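Local coordinates for protein Maltose/maltodextrin transport permease homologue (Bdellovibrio bacteriovorus HD100, PDB 6FFL) that binds maltotriose through the fused solute-binding domain of a MalF-type permease and probably takes part in maltose and maltodextrin uptake, at residues 64-76 against 340-352. Sequence-based numbering, arbitrary orientation.
Sequences GPSDQVGPFATMG and PMPVTPEVRAVWD. With PT (platinum (II) ion), chain E; GLC (alpha-D-glucopyranose), chain B; GLC (alpha-D-glucopyranose), chain C.
D67 and W351 meet beside a bound glucose, in the MalE-type periplasmic binding protein fold, and illustrate how such a pocket couples sugar recognition to protein packing. The carboxylate divides its work: OD1 accepts from O3 of the chain B glucose and OD2 from its O2, each at 2.7 Å. OD1 also takes a weak, bent bond from W351 NE1 (3.0 Å, 129°); it lies at the indole edge, near the ring plane, which stands 80° from the carboxylate. One indole face carries the sugar, C6 3.7 Å above the ring plane and offset toward the rim. M341 lays CE against D67 OD2, a carbon-to-oxygen van der Waals contact.

R348 donates from NH2 to O4 and from NH1 to O3 of the same glucose. NE and NH2 grip D352 side-on, which fixes the guanidinium's rotation; NH1 stays 4.2 Å from D67 OD1, and this nearby positive charge may stabilise the carboxylate.

Away from the sugar, V343 CG1 presses on the S66 carbonyl oxygen. G70, with no side chain, lets P345 CD come within 3.9 Å of G70 CA; beyond it T74 CG2 makes apolar contact with P345 CG. A water joins the two backbones, donating to D67 O and T344 O, each 2.8 Å away.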
loop_
_atom_site.group_PDB
_atom_site.type_symbol
_atom_site.label_atom_id
_atom_site.label_comp_id
_atom_site.label_asym_id
_atom_site.label_seq_id
_atom_site.Cartn_x
_atom_site.Cartn_y
_atom_site.Cartn_z
ATOM N N GLY A 64 3.858 -9.467 1.393
ATOM C CA GLY A 64 3.506 -8.294 0.607
ATOM C C GLY A 64 2.015 -8.029 0.600
ATOM O O GLY A 64 1.236 -8.704 1.289
ATOM N N PRO A 65 1.585 -7.079 -0.234
ATOM C CA PRO A 65 0.187 -6.623 -0.186
ATOM C C PRO A 65 -0.788 -7.731 -0.544
ATOM O O PRO A 65 -0.469 -8.653 -1.297
ATOM C CB PRO A 65 0.131 -5.499 -1.229
ATOM C CG PRO A 65 1.560 -5.170 -1.559
ATOM C CD PRO A 65 2.385 -6.375 -1.254
ATOM N N SER A 66 -2.006 -7.610 -0.018
ATOM C CA SER A 66 -2.950 -8.712 -0.133
ATOM C C SER A 66 -3.381 -9.007 -1.564
ATOM O O SER A 66 -3.799 -10.137 -1.826
ATOM C CB SER A 66 -4.174 -8.450 0.736
ATOM O OG SER A 66 -4.704 -7.186 0.471
ATOM N N ASP A 67 -3.286 -8.048 -2.505
ATOM C CA ASP A 67 -3.698 -8.421 -3.853
ATOM C C ASP A 67 -2.726 -9.385 -4.516
ATOM O O ASP A 67 -3.051 -9.922 -5.584
ATOM C CB ASP A 67 -3.951 -7.183 -4.741
ATOM C CG ASP A 67 -2.735 -6.276 -4.883
ATOM O OD1 ASP A 67 -2.536 -5.728 -5.994
ATOM O OD2 ASP A 67 -2.025 -6.056 -3.876
ATOM N N GLN A 68 -1.580 -9.683 -3.911
ATOM C CA GLN A 68 -0.773 -10.699 -4.577
ATOM C C GLN A 68 -1.337 -12.106 -4.373
ATOM O O GLN A 68 -0.875 -13.041 -5.037
ATOM C CB GLN A 68 0.700 -10.584 -4.161
ATOM C CG GLN A 68 1.032 -10.909 -2.752
ATOM C CD GLN A 68 2.438 -10.452 -2.363
ATOM O OE1 GLN A 68 3.025 -9.561 -2.978
ATOM N NE2 GLN A 68 2.979 -11.076 -1.343
ATOM N N VAL A 69 -2.390 -12.255 -3.564
ATOM C CA VAL A 69 -2.996 -13.573 -3.339
ATOM C C VAL A 69 -3.512 -14.169 -4.647
ATOM O O VAL A 69 -3.269 -15.346 -4.952
ATOM C CB VAL A 69 -4.121 -13.468 -2.293
ATOM C CG1 VAL A 69 -5.047 -14.667 -2.386
ATOM C CG2 VAL A 69 -3.535 -13.349 -0.898
ATOM N N GLY A 70 -4.261 -13.384 -5.419
ATOM C CA GLY A 70 -4.876 -13.864 -6.643
ATOM C C GLY A 70 -3.888 -14.502 -7.597
ATOM O O GLY A 70 -4.030 -15.669 -7.980
ATOM N N PRO A 71 -2.867 -13.744 -8.007
ATOM C CA PRO A 71 -1.856 -14.318 -8.907
ATOM C C PRO A 71 -1.104 -15.481 -8.286
ATOM O O PRO A 71 -0.897 -16.505 -8.948
ATOM C CB PRO A 71 -0.931 -13.130 -9.197
ATOM C CG PRO A 71 -1.794 -11.914 -8.979
ATOM C CD PRO A 71 -2.692 -12.286 -7.830
ATOM N N PHE A 72 -0.688 -15.350 -7.025
ATOM C CA PHE A 72 0.081 -16.421 -6.402
ATOM C C PHE A 72 -0.750 -17.689 -6.296
ATOM O O PHE A 72 -0.261 -18.791 -6.573
ATOM C CB PHE A 72 0.560 -16.015 -5.003
ATOM C CG PHE A 72 1.681 -15.000 -4.981
ATOM C CD1 PHE A 72 2.201 -14.465 -6.152
ATOM C CD2 PHE A 72 2.214 -14.584 -3.759
ATOM C CE1 PHE A 72 3.233 -13.522 -6.110
ATOM C CE2 PHE A 72 3.248 -13.646 -3.700
ATOM C CZ PHE A 72 3.758 -13.110 -4.884
ATOM N N ALA A 73 -2.013 -17.555 -5.878
ATOM C CA ALA A 73 -2.841 -18.743 -5.693
ATOM C C ALA A 73 -3.190 -19.391 -7.025
ATOM O O ALA A 73 -3.108 -20.623 -7.167
ATOM C CB ALA A 73 -4.109 -18.388 -4.919
ATOM N N THR A 74 -3.576 -18.588 -8.022
ATOM C CA THR A 74 -3.968 -19.185 -9.297
ATOM C C THR A 74 -2.799 -19.830 -10.030
ATOM O O THR A 74 -3.024 -20.738 -10.841
ATOM C CB THR A 74 -4.648 -18.154 -10.214
ATOM O OG1 THR A 74 -3.734 -17.108 -10.552
ATOM C CG2 THR A 74 -5.861 -17.564 -9.550
ATOM N N MET A 75 -1.566 -19.397 -9.767
ATOM C CA MET A 75 -0.381 -20.045 -10.324
ATOM C C MET A 75 0.057 -21.260 -9.515
ATOM O O MET A 75 1.026 -21.928 -9.899
ATOM C CB MET A 75 0.782 -19.052 -10.404
ATOM C CG MET A 75 0.538 -17.840 -11.293
ATOM S SD MET A 75 0.765 -18.170 -13.043
ATOM C CE MET A 75 0.741 -16.506 -13.718
ATOM N N GLY A 76 -0.626 -21.548 -8.411
ATOM C CA GLY A 76 -0.300 -22.687 -7.572
ATOM C C GLY A 76 1.032 -22.588 -6.860
ATOM O O GLY A 76 1.647 -23.616 -6.577
ATOM N N PRO A 340 -12.369 -2.139 0.477
ATOM C CA PRO A 340 -11.392 -3.219 0.681
ATOM C C PRO A 340 -10.556 -3.467 -0.565
ATOM O O PRO A 340 -11.059 -3.430 -1.689
ATOM C CB PRO A 340 -12.266 -4.441 1.007
ATOM C CG PRO A 340 -13.590 -3.879 1.395
ATOM C CD PRO A 340 -13.756 -2.608 0.630
ATOM N N MET A 341 -9.278 -3.763 -0.348
ATOM C CA MET A 341 -8.389 -4.108 -1.445
ATOM C C MET A 341 -8.902 -5.358 -2.156
ATOM O O MET A 341 -9.103 -6.391 -1.502
ATOM C CB MET A 341 -6.978 -4.360 -0.914
ATOM C CG MET A 341 -5.971 -4.811 -1.966
ATOM S SD MET A 341 -5.549 -3.413 -3.051
ATOM C CE MET A 341 -3.765 -3.376 -2.907
ATOM N N PRO A 342 -9.142 -5.313 -3.465
ATOM C CA PRO A 342 -9.510 -6.544 -4.179
ATOM C C PRO A 342 -8.273 -7.400 -4.409
ATOM O O PRO A 342 -7.158 -6.893 -4.534
ATOM C CB PRO A 342 -10.104 -6.028 -5.497
ATOM C CG PRO A 342 -9.429 -4.712 -5.733
ATOM C CD PRO A 342 -9.149 -4.125 -4.345
ATOM N N VAL A 343 -8.466 -8.725 -4.424
ATOM C CA VAL A 343 -7.332 -9.643 -4.490
ATOM C C VAL A 343 -7.421 -10.629 -5.643
ATOM O O VAL A 343 -6.520 -11.451 -5.804
ATOM C CB VAL A 343 -7.124 -10.407 -3.163
ATOM C CG1 VAL A 343 -6.994 -9.431 -1.977
ATOM C CG2 VAL A 343 -8.258 -11.432 -2.928
ATOM N N THR A 344 -8.470 -10.582 -6.456
ATOM C CA THR A 344 -8.569 -11.505 -7.581
ATOM C C THR A 344 -7.454 -11.225 -8.594
ATOM O O THR A 344 -6.938 -10.103 -8.666
ATOM C CB THR A 344 -9.924 -11.367 -8.270
ATOM O OG1 THR A 344 -10.074 -10.017 -8.717
ATOM C CG2 THR A 344 -11.048 -11.704 -7.313
ATOM N N PRO A 345 -7.050 -12.222 -9.390
ATOM C CA PRO A 345 -5.928 -11.990 -10.317
ATOM C C PRO A 345 -6.242 -10.938 -11.366
ATOM O O PRO A 345 -5.319 -10.307 -11.891
ATOM C CB PRO A 345 -5.683 -13.376 -10.941
ATOM C CG PRO A 345 -6.937 -14.136 -10.700
ATOM C CD PRO A 345 -7.526 -13.621 -9.430
ATOM N N GLU A 346 -7.527 -10.709 -11.658
ATOM C CA GLU A 346 -7.909 -9.687 -12.619
ATOM C C GLU A 346 -7.399 -8.311 -12.206
ATOM O O GLU A 346 -7.144 -7.464 -13.071
ATOM C CB GLU A 346 -9.430 -9.664 -12.774
ATOM C CG GLU A 346 -10.007 -10.843 -13.580
ATOM C CD GLU A 346 -10.209 -12.133 -12.785
ATOM O OE1 GLU A 346 -9.853 -12.205 -11.594
ATOM O OE2 GLU A 346 -10.744 -13.100 -13.371
ATOM N N VAL A 347 -7.241 -8.071 -10.901
ATOM C CA VAL A 347 -6.793 -6.762 -10.422
ATOM C C VAL A 347 -5.384 -6.466 -10.911
ATOM O O VAL A 347 -5.029 -5.307 -11.165
ATOM C CB VAL A 347 -6.876 -6.704 -8.881
ATOM C CG1 VAL A 347 -6.301 -5.398 -8.352
ATOM C CG2 VAL A 347 -8.305 -6.860 -8.437
ATOM N N ARG A 348 -4.568 -7.507 -11.064
ATOM C CA ARG A 348 -3.214 -7.342 -11.578
ATOM C C ARG A 348 -3.231 -6.735 -12.976
ATOM O O ARG A 348 -2.444 -5.828 -13.282
ATOM C CB ARG A 348 -2.511 -8.704 -11.578
ATOM C CG ARG A 348 -1.164 -8.716 -12.243
ATOM C CD ARG A 348 -0.107 -8.194 -11.299
ATOM N NE ARG A 348 0.226 -6.791 -11.544
ATOM C CZ ARG A 348 0.259 -5.859 -10.592
ATOM N NH1 ARG A 348 -0.041 -6.171 -9.341
ATOM N NH2 ARG A 348 0.617 -4.620 -10.898
ATOM N N ALA A 349 -4.122 -7.229 -13.844
ATOM C CA ALA A 349 -4.262 -6.660 -15.176
ATOM C C ALA A 349 -4.699 -5.203 -15.111
ATOM O O ALA A 349 -4.250 -4.375 -15.915
ATOM C CB ALA A 349 -5.268 -7.475 -15.990
ATOM N N VAL A 350 -5.583 -4.874 -14.166
ATOM C CA VAL A 350 -6.040 -3.493 -14.021
ATOM C C VAL A 350 -4.878 -2.590 -13.633
ATOM O O VAL A 350 -4.674 -1.528 -14.234
ATOM C CB VAL A 350 -7.190 -3.398 -13.004
ATOM C CG1 VAL A 350 -7.486 -1.929 -12.697
ATOM C CG2 VAL A 350 -8.450 -4.074 -13.551
ATOM N N TRP A 351 -4.099 -2.990 -12.619
ATOM C CA TRP A 351 -2.962 -2.163 -12.213
ATOM C C TRP A 351 -1.983 -1.966 -13.363
ATOM O O TRP A 351 -1.480 -0.858 -13.590
ATOM C CB TRP A 351 -2.217 -2.802 -11.040
ATOM C CG TRP A 351 -2.913 -2.837 -9.729
ATOM C CD1 TRP A 351 -2.993 -3.914 -8.893
ATOM C CD2 TRP A 351 -3.583 -1.751 -9.053
ATOM N NE1 TRP A 351 -3.682 -3.572 -7.746
ATOM C CE2 TRP A 351 -4.053 -2.254 -7.822
ATOM C CE3 TRP A 351 -3.830 -0.406 -9.371
ATOM C CZ2 TRP A 351 -4.762 -1.470 -6.911
ATOM C CZ3 TRP A 351 -4.540 0.371 -8.460
ATOM C CH2 TRP A 351 -4.992 -0.165 -7.247
ATOM N N ASP A 352 -1.641 -3.053 -14.059
ATOM C CA ASP A 352 -0.628 -2.955 -15.108
ATOM C C ASP A 352 -1.104 -2.090 -16.266
ATOM O O ASP A 352 -0.325 -1.305 -16.815
ATOM C CB ASP A 352 -0.238 -4.350 -15.594
ATOM C CG ASP A 352 0.546 -5.135 -14.540
ATOM O OD1 ASP A 352 1.150 -4.502 -13.655
ATOM O OD2 ASP A 352 0.563 -6.379 -14.606
HETATM PT PT PT E . 3.000 -18.725 -13.175
HETATM C C1 GLC B . -0.362 -1.613 -4.802
HETATM C C2 GLC B . -0.623 -3.096 -5.073
HETATM C C3 GLC B . 0.290 -3.575 -6.207
HETATM C C4 GLC B . 0.074 -2.722 -7.444
HETATM C C5 GLC B . 0.294 -1.240 -7.107
HETATM C C6 GLC B . -0.127 -0.364 -8.282
HETATM O O2 GLC B . -0.418 -3.883 -3.882
HETATM O O3 GLC B . -0.006 -4.951 -6.532
HETATM O O4 GLC B . 1.000 -3.132 -8.462
HETATM O O5 GLC B . -0.558 -0.879 -6.013
HETATM O O6 GLC B . 0.306 1.004 -8.116
HETATM C C1 GLC C . 2.636 0.479 -1.057
HETATM C C2 GLC C . 1.499 -0.503 -0.802
HETATM C C3 GLC C . 1.261 -1.444 -1.973
HETATM C C4 GLC C . 1.101 -0.600 -3.233
HETATM C C5 GLC C . 2.341 0.270 -3.417
HETATM C C6 GLC C . 2.228 1.133 -4.679
HETATM O O2 GLC C . 1.816 -1.245 0.390
HETATM O O3 GLC C . 0.057 -2.191 -1.724
HETATM O O4 GLC C . 0.979 -1.452 -4.361
HETATM O O5 GLC C . 2.440 1.144 -2.298
HETATM O O6 GLC C . 3.525 1.664 -5.031
HETATM O O HOH W 1 -4.321 -9.430 -7.975
HETATM O O HOH W 2 -0.155 -8.957 -7.257
HETATM O O HOH W 3 3.602 -17.250 -11.765
#